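Local structure of methyltransferase (Geobacter sulfurreducens PCA, 3C3P) at the interface of chains A and B. The protein probably transfers a methyl group from S-adenosyl-L-methionine to a hydroxyl oxygen of a substrate. Coordinates in Å, arbitrary orientation; residue numbers count along the deposited sequence, not the author numbering. Chains: chain A/B, Methyltransferase.

Contacts 1 and 2 are two patches of one two-fold symmetric interface between copies of the same methyltransferase, with centres of their C-alpha atoms about 15 Å apart. Strand 192-197 of chain A serves both: A:Ile196 turns to contact 1, whereas A:Phe193, A:Thr194, A:Thr195 and A:Val197 belong to contact 2. Chain B brings its N-terminal helix 8-16 to contact 1 and helix 42-55 to contact 2. With the twin patches added, each chain both gives and receives these helices, an arrangement that fits a dimer, although the crystal assembly alone does not prove one in solution.

Contact 1: the interface of chains A and B. Residues chain A 3, 162, 178-180, 183-184, 196; chain B 10, 13-14, 17.
The N-terminal helix 8-16 of chain B, with B:Leu17 just past its end, lies against chain A at the loop around A:Ala178, helix 181-186 and strand 192-197. B:Tyr13 is the centre of the patch. Its CG is anti to the backbone N (chi1 172°), which sends the ring outward from the helix and its phenol oxygen into chain A. There OH accepts two hydrogen bonds from neighbouring residues of helix 181-186. The imidazole NE2 of A:His184 lies 2.8 Å from B:Tyr13 OH, but OH is tilted 38° from the histidine plane. The N-H therefore does not point straight at the oxygen (120° at H), and the short distance overstates the bond. The amide ND2 of A:Asn183 gives a longer, nearly straight bond of 3.3 Å to B:Tyr13 OH, and OH lies in the amide plane. The two bonds hold the phenol oxygen in place, while the ring's rotation is set by what lies on its faces. Over one sits the backbone O of A:Ala178, a residue that is poorly ordered; the CG of B:Leu17, from the same chain, leans on the rim of the opposite face. A:Leu162 reaches the ring with CD2, 3.7 Å from B:Tyr13 CE2. A phenylalanine here would lack the hydroxyl and would probably leave A:His184 NE2 and A:Asn183 ND2 without this shared acceptor, loosening the hold on the helix. B:Leu17 divides its branches: CD2 caps the centre of the A:His184 ring, 3.7 Å from the centroid, while CD1 touches A:Ile196 CD1 at 3.6 Å. The same A:Ile196 CD1 meets B:Leu14 CD2 at 3.7 Å, so its tip bridges two leucines. B:Ile10 extends the apolar strip, its CG2 3.8 Å from A:Leu162 CD1. The site lies at the N-terminal end of chain B, where its first helix packs on the neighbouring subunit.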
# COMPACT_ATOMS: atom_id res chain seq x y z
N ILE A 3 -3.14 -6.67 -21.74
CA ILE A 3 -4.26 -5.90 -21.24
C ILE A 3 -3.52 -4.68 -20.73
O ILE A 3 -2.60 -4.85 -19.96
CB ILE A 3 -5.02 -6.57 -20.07
CG1 ILE A 3 -5.80 -7.80 -20.57
CG2 ILE A 3 -5.99 -5.60 -19.42
CD1 ILE A 3 -6.81 -7.47 -21.65
N LEU A 162 -4.85 -8.41 -12.22
CA LEU A 162 -5.60 -7.79 -13.33
C LEU A 162 -5.23 -8.37 -14.67
O LEU A 162 -6.03 -8.37 -15.60
CB LEU A 162 -5.46 -6.25 -13.34
CG LEU A 162 -6.12 -5.58 -12.14
CD1 LEU A 162 -5.82 -4.10 -12.14
CD2 LEU A 162 -7.65 -5.88 -12.09
N ALA A 178 -9.36 -6.08 -17.71
CA ALA A 178 -8.60 -7.03 -16.89
C ALA A 178 -9.37 -7.47 -15.67
O ALA A 178 -10.49 -7.01 -15.45
CB ALA A 178 -7.30 -6.41 -16.45
N LEU A 179 -8.76 -8.41 -14.96
CA LEU A 179 -9.26 -8.99 -13.69
C LEU A 179 -9.73 -10.42 -13.68
O LEU A 179 -10.26 -10.87 -14.66
N ARG A 180 -9.45 -11.12 -12.57
CA ARG A 180 -9.87 -12.54 -12.34
C ARG A 180 -10.61 -12.88 -11.05
O ARG A 180 -10.82 -12.07 -10.19
CB ARG A 180 -8.79 -13.61 -12.56
CG ARG A 180 -8.96 -14.33 -13.88
CD ARG A 180 -8.41 -15.75 -13.78
NE ARG A 180 -8.93 -16.61 -14.85
CZ ARG A 180 -8.27 -16.97 -15.94
NH1 ARG A 180 -7.01 -16.59 -16.12
NH2 ARG A 180 -8.86 -17.74 -16.84
N ASN A 183 -10.40 -11.88 -7.23
CA ASN A 183 -10.84 -10.53 -6.96
C ASN A 183 -12.30 -10.52 -6.51
O ASN A 183 -12.67 -9.85 -5.55
CB ASN A 183 -10.75 -9.63 -8.20
CG ASN A 183 -9.35 -9.50 -8.74
OD1 ASN A 183 -8.38 -9.74 -8.02
ND2 ASN A 183 -9.23 -9.09 -9.99
N HIS A 184 -13.11 -11.30 -7.21
CA HIS A 184 -14.57 -11.37 -6.95
C HIS A 184 -14.86 -12.06 -5.66
O HIS A 184 -15.79 -11.71 -4.95
CB HIS A 184 -15.30 -11.99 -8.12
CG HIS A 184 -15.13 -11.21 -9.38
ND1 HIS A 184 -16.12 -10.39 -9.89
CD2 HIS A 184 -14.05 -11.05 -10.18
CE1 HIS A 184 -15.67 -9.82 -10.99
NE2 HIS A 184 -14.42 -10.19 -11.19
N ILE A 196 -7.52 -3.22 -4.81
CA ILE A 196 -6.61 -3.59 -5.88
C ILE A 196 -5.89 -2.34 -6.37
O ILE A 196 -6.52 -1.36 -6.75
CB ILE A 196 -7.32 -4.28 -7.08
CG1 ILE A 196 -8.04 -5.55 -6.67
CG2 ILE A 196 -6.33 -4.62 -8.24
CD1 ILE A 196 -9.03 -6.09 -7.73
N ILE B 10 -9.95 -0.56 -16.85
CA ILE B 10 -9.46 -1.08 -15.57
C ILE B 10 -10.18 -0.34 -14.45
O ILE B 10 -10.65 -0.94 -13.49
CB ILE B 10 -7.93 -0.93 -15.41
CG1 ILE B 10 -7.22 -1.82 -16.42
CG2 ILE B 10 -7.48 -1.29 -13.99
CD1 ILE B 10 -7.48 -3.28 -16.23
N TYR B 13 -13.78 -1.43 -14.06
CA TYR B 13 -13.79 -2.78 -13.49
C TYR B 13 -13.58 -2.72 -11.97
O TYR B 13 -14.32 -3.34 -11.21
CB TYR B 13 -12.74 -3.69 -14.20
CG TYR B 13 -12.58 -5.02 -13.51
CD1 TYR B 13 -13.56 -6.00 -13.61
CD2 TYR B 13 -11.46 -5.28 -12.75
CE1 TYR B 13 -13.42 -7.21 -12.97
CE2 TYR B 13 -11.29 -6.47 -12.13
CZ TYR B 13 -12.28 -7.43 -12.22
OH TYR B 13 -12.09 -8.63 -11.55
N LEU B 14 -12.61 -1.92 -11.54
CA LEU B 14 -12.31 -1.79 -10.11
C LEU B 14 -13.48 -1.18 -9.35
O LEU B 14 -13.78 -1.56 -8.21
CB LEU B 14 -11.03 -1.01 -9.88
CG LEU B 14 -9.74 -1.66 -10.41
CD1 LEU B 14 -8.58 -0.86 -9.97
CD2 LEU B 14 -9.66 -3.08 -9.86
N LEU B 17 -16.34 -3.72 -8.72
CA LEU B 17 -16.02 -4.64 -7.60
C LEU B 17 -16.29 -4.04 -6.20
O LEU B 17 -16.27 -4.73 -5.17
CB LEU B 17 -14.55 -5.08 -7.66
CG LEU B 17 -14.02 -6.08 -8.68
CD1 LEU B 17 -12.47 -6.00 -8.60
CD2 LEU B 17 -14.56 -7.44 -8.34

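Contact 2: the interface of chains A and B. Residues chain A 51, 155, 193-195, 197, 205, 207; chain B 43, 46-47, 49-51, 54.
Helix 42-55 of chain B packs across strands 192-197 and 203-208 of chain A; A:Leu155 of strand 154-159 and A:Leu51 of chain A's own helix 42-55 also take part. A:Phe193 is sandwiched. B:Tyr49 CD2 lies over the centre of one face. The guanidinium of B:Arg46 lies over the opposite face, displaced toward the rim, with A:Phe193 CZ over its own centre; NH2 is 4.0 Å from the ring centroid in a cation-pi contact, the two planes 28° apart. The arginine chain bends at chi3 (60°), and the same NH2 gives a hydrogen bond of 2.9 Å to the backbone O of A:Thr194, in the carbonyl plane and close to that of the guanidinium. Its NE meets water 1, which also bonds the hydroxyl OG1 of A:Thr195 and the amide OE1 of B:Gln43. Water 2 links OG1 to the backbone O of B:Gln43, so two waters bond the threonine hydroxyl and join it to B:Gln43. B:Leu50, with CG anti to the backbone N (chi1 176°), lies over the face of the two strands. Its CD2 touches A:Leu205 CD1 at 3.5 Å and also A:Thr195 CG2. Its CD1 reaches A:Tyr207 CB at 3.6 Å. B:Ile54 CD1 meets A:Leu155 CD2 at 4.0 Å. At the two-fold axis A:Leu51 and B:Leu51 cross at about a right angle, their CD2 methyls 4.1 Å apart. Strands 192-197 and 203-208 thus offer a sheet face to the partner's helix 42-55, with the twin contact across the axis.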
# COMPACT_ATOMS: atom_id res chain seq x y z
N LEU A 51 5.13 -2.03 1.74
CA LEU A 51 4.05 -2.61 2.56
C LEU A 51 4.62 -3.42 3.73
O LEU A 51 4.11 -3.41 4.87
CB LEU A 51 3.13 -3.49 1.67
CG LEU A 51 2.27 -2.76 0.64
CD1 LEU A 51 1.61 -3.77 -0.30
CD2 LEU A 51 1.23 -1.85 1.30
N LEU A 155 -1.85 -9.69 6.28
CA LEU A 155 -2.03 -9.07 4.99
C LEU A 155 -1.72 -10.03 3.87
O LEU A 155 -0.65 -10.65 3.83
CB LEU A 155 -1.07 -7.88 4.84
CG LEU A 155 -1.08 -7.10 3.52
CD1 LEU A 155 -2.37 -6.32 3.28
CD2 LEU A 155 0.17 -6.17 3.47
N PHE A 193 -10.66 -6.74 4.40
CA PHE A 193 -10.81 -5.43 3.79
C PHE A 193 -9.85 -5.46 2.58
O PHE A 193 -8.62 -5.57 2.72
CB PHE A 193 -10.51 -4.22 4.69
CG PHE A 193 -10.69 -2.92 3.97
CD1 PHE A 193 -11.92 -2.28 3.95
CD2 PHE A 193 -9.63 -2.36 3.24
CE1 PHE A 193 -12.10 -1.08 3.27
CE2 PHE A 193 -9.78 -1.18 2.55
CZ PHE A 193 -11.03 -0.53 2.55
N THR A 194 -10.41 -5.30 1.40
CA THR A 194 -9.61 -5.43 0.18
C THR A 194 -9.61 -4.26 -0.79
O THR A 194 -10.53 -3.47 -0.87
CB THR A 194 -10.14 -6.70 -0.65
OG1 THR A 194 -10.15 -7.89 0.17
CG2 THR A 194 -9.30 -6.99 -1.88
N THR A 195 -8.51 -4.15 -1.52
CA THR A 195 -8.41 -3.16 -2.57
C THR A 195 -7.40 -3.69 -3.58
O THR A 195 -6.54 -4.51 -3.24
CB THR A 195 -8.02 -1.77 -2.07
OG1 THR A 195 -8.39 -0.80 -3.07
CG2 THR A 195 -6.48 -1.69 -1.71
N VAL A 197 -4.57 -2.37 -6.27
CA VAL A 197 -3.79 -1.23 -6.75
C VAL A 197 -3.30 -1.61 -8.16
O VAL A 197 -2.74 -2.68 -8.44
CB VAL A 197 -2.69 -0.74 -5.78
CG1 VAL A 197 -3.34 -0.26 -4.45
CG2 VAL A 197 -1.63 -1.80 -5.55
N LEU A 205 -4.79 -6.57 -2.50
CA LEU A 205 -4.40 -6.48 -1.10
C LEU A 205 -5.61 -6.78 -0.24
O LEU A 205 -6.70 -6.21 -0.44
CB LEU A 205 -3.87 -5.07 -0.78
CG LEU A 205 -2.69 -4.54 -1.61
CD1 LEU A 205 -2.37 -3.05 -1.29
CD2 LEU A 205 -1.48 -5.41 -1.37
N TYR A 207 -6.55 -7.17 3.87
CA TYR A 207 -6.23 -7.03 5.28
C TYR A 207 -7.23 -7.82 6.09
O TYR A 207 -8.43 -7.62 5.96
CB TYR A 207 -6.27 -5.56 5.69
CG TYR A 207 -6.01 -5.27 7.14
CD1 TYR A 207 -4.70 -5.12 7.59
CD2 TYR A 207 -7.04 -5.14 8.05
CE1 TYR A 207 -4.44 -4.87 8.91
CE2 TYR A 207 -6.78 -4.88 9.35
CZ TYR A 207 -5.47 -4.72 9.78
OH TYR A 207 -5.22 -4.45 11.09
N GLN B 43 -11.65 5.01 -4.26
CA GLN B 43 -10.54 4.03 -4.32
C GLN B 43 -9.37 4.52 -3.47
O GLN B 43 -8.70 3.74 -2.82
CB GLN B 43 -10.09 3.78 -5.77
CG GLN B 43 -11.19 3.12 -6.67
CD GLN B 43 -11.55 1.65 -6.30
OE1 GLN B 43 -10.99 1.05 -5.38
NE2 GLN B 43 -12.47 1.07 -7.05
N ARG B 46 -10.20 4.21 0.29
CA ARG B 46 -10.05 2.82 0.70
C ARG B 46 -8.56 2.48 0.94
O ARG B 46 -8.22 1.75 1.87
CB ARG B 46 -10.74 1.86 -0.29
CG ARG B 46 -12.28 1.97 -0.26
CD ARG B 46 -12.99 1.05 -1.26
NE ARG B 46 -12.71 -0.35 -1.03
CZ ARG B 46 -13.37 -1.09 -0.15
NH1 ARG B 46 -14.32 -0.55 0.58
NH2 ARG B 46 -13.04 -2.34 0.00
N LEU B 47 -7.69 2.98 0.06
CA LEU B 47 -6.26 2.76 0.20
C LEU B 47 -5.77 3.43 1.48
O LEU B 47 -4.99 2.85 2.21
CB LEU B 47 -5.48 3.29 -1.01
CG LEU B 47 -3.96 3.21 -0.89
CD1 LEU B 47 -3.49 1.75 -0.81
CD2 LEU B 47 -3.32 3.96 -2.07
N TYR B 49 -7.40 3.94 4.22
CA TYR B 49 -7.89 3.10 5.32
C TYR B 49 -6.98 1.88 5.52
O TYR B 49 -6.51 1.60 6.62
CB TYR B 49 -9.38 2.67 5.09
CG TYR B 49 -9.88 1.70 6.12
CD1 TYR B 49 -10.49 2.14 7.27
CD2 TYR B 49 -9.73 0.33 5.94
CE1 TYR B 49 -10.92 1.24 8.28
CE2 TYR B 49 -10.17 -0.58 6.91
CZ TYR B 49 -10.78 -0.11 8.09
OH TYR B 49 -11.20 -1.00 9.06
N LEU B 50 -6.69 1.22 4.42
CA LEU B 50 -5.84 0.02 4.39
C LEU B 50 -4.48 0.31 4.99
O LEU B 50 -3.99 -0.38 5.86
CB LEU B 50 -5.63 -0.45 2.95
CG LEU B 50 -4.69 -1.65 2.78
CD1 LEU B 50 -5.16 -2.84 3.61
CD2 LEU B 50 -4.55 -2.03 1.31
N LEU B 51 -3.88 1.35 4.46
CA LEU B 51 -2.53 1.80 4.90
C LEU B 51 -2.49 2.09 6.40
O LEU B 51 -1.57 1.68 7.11
CB LEU B 51 -2.06 3.00 4.06
CG LEU B 51 -1.74 2.69 2.57
CD1 LEU B 51 -1.37 3.97 1.82
CD2 LEU B 51 -0.63 1.62 2.42
N ILE B 54 -2.74 -1.11 8.49
CA ILE B 54 -1.46 -1.80 8.46
C ILE B 54 -0.40 -1.12 9.34
O ILE B 54 0.35 -1.74 10.10
CB ILE B 54 -0.89 -1.85 7.00
CG1 ILE B 54 -1.77 -2.69 6.06
CG2 ILE B 54 0.49 -2.43 7.01
CD1 ILE B 54 -1.36 -2.64 4.61
O HOH W 1 -11.11 -0.87 -3.39
O HOH W 2 -7.31 1.59 -3.91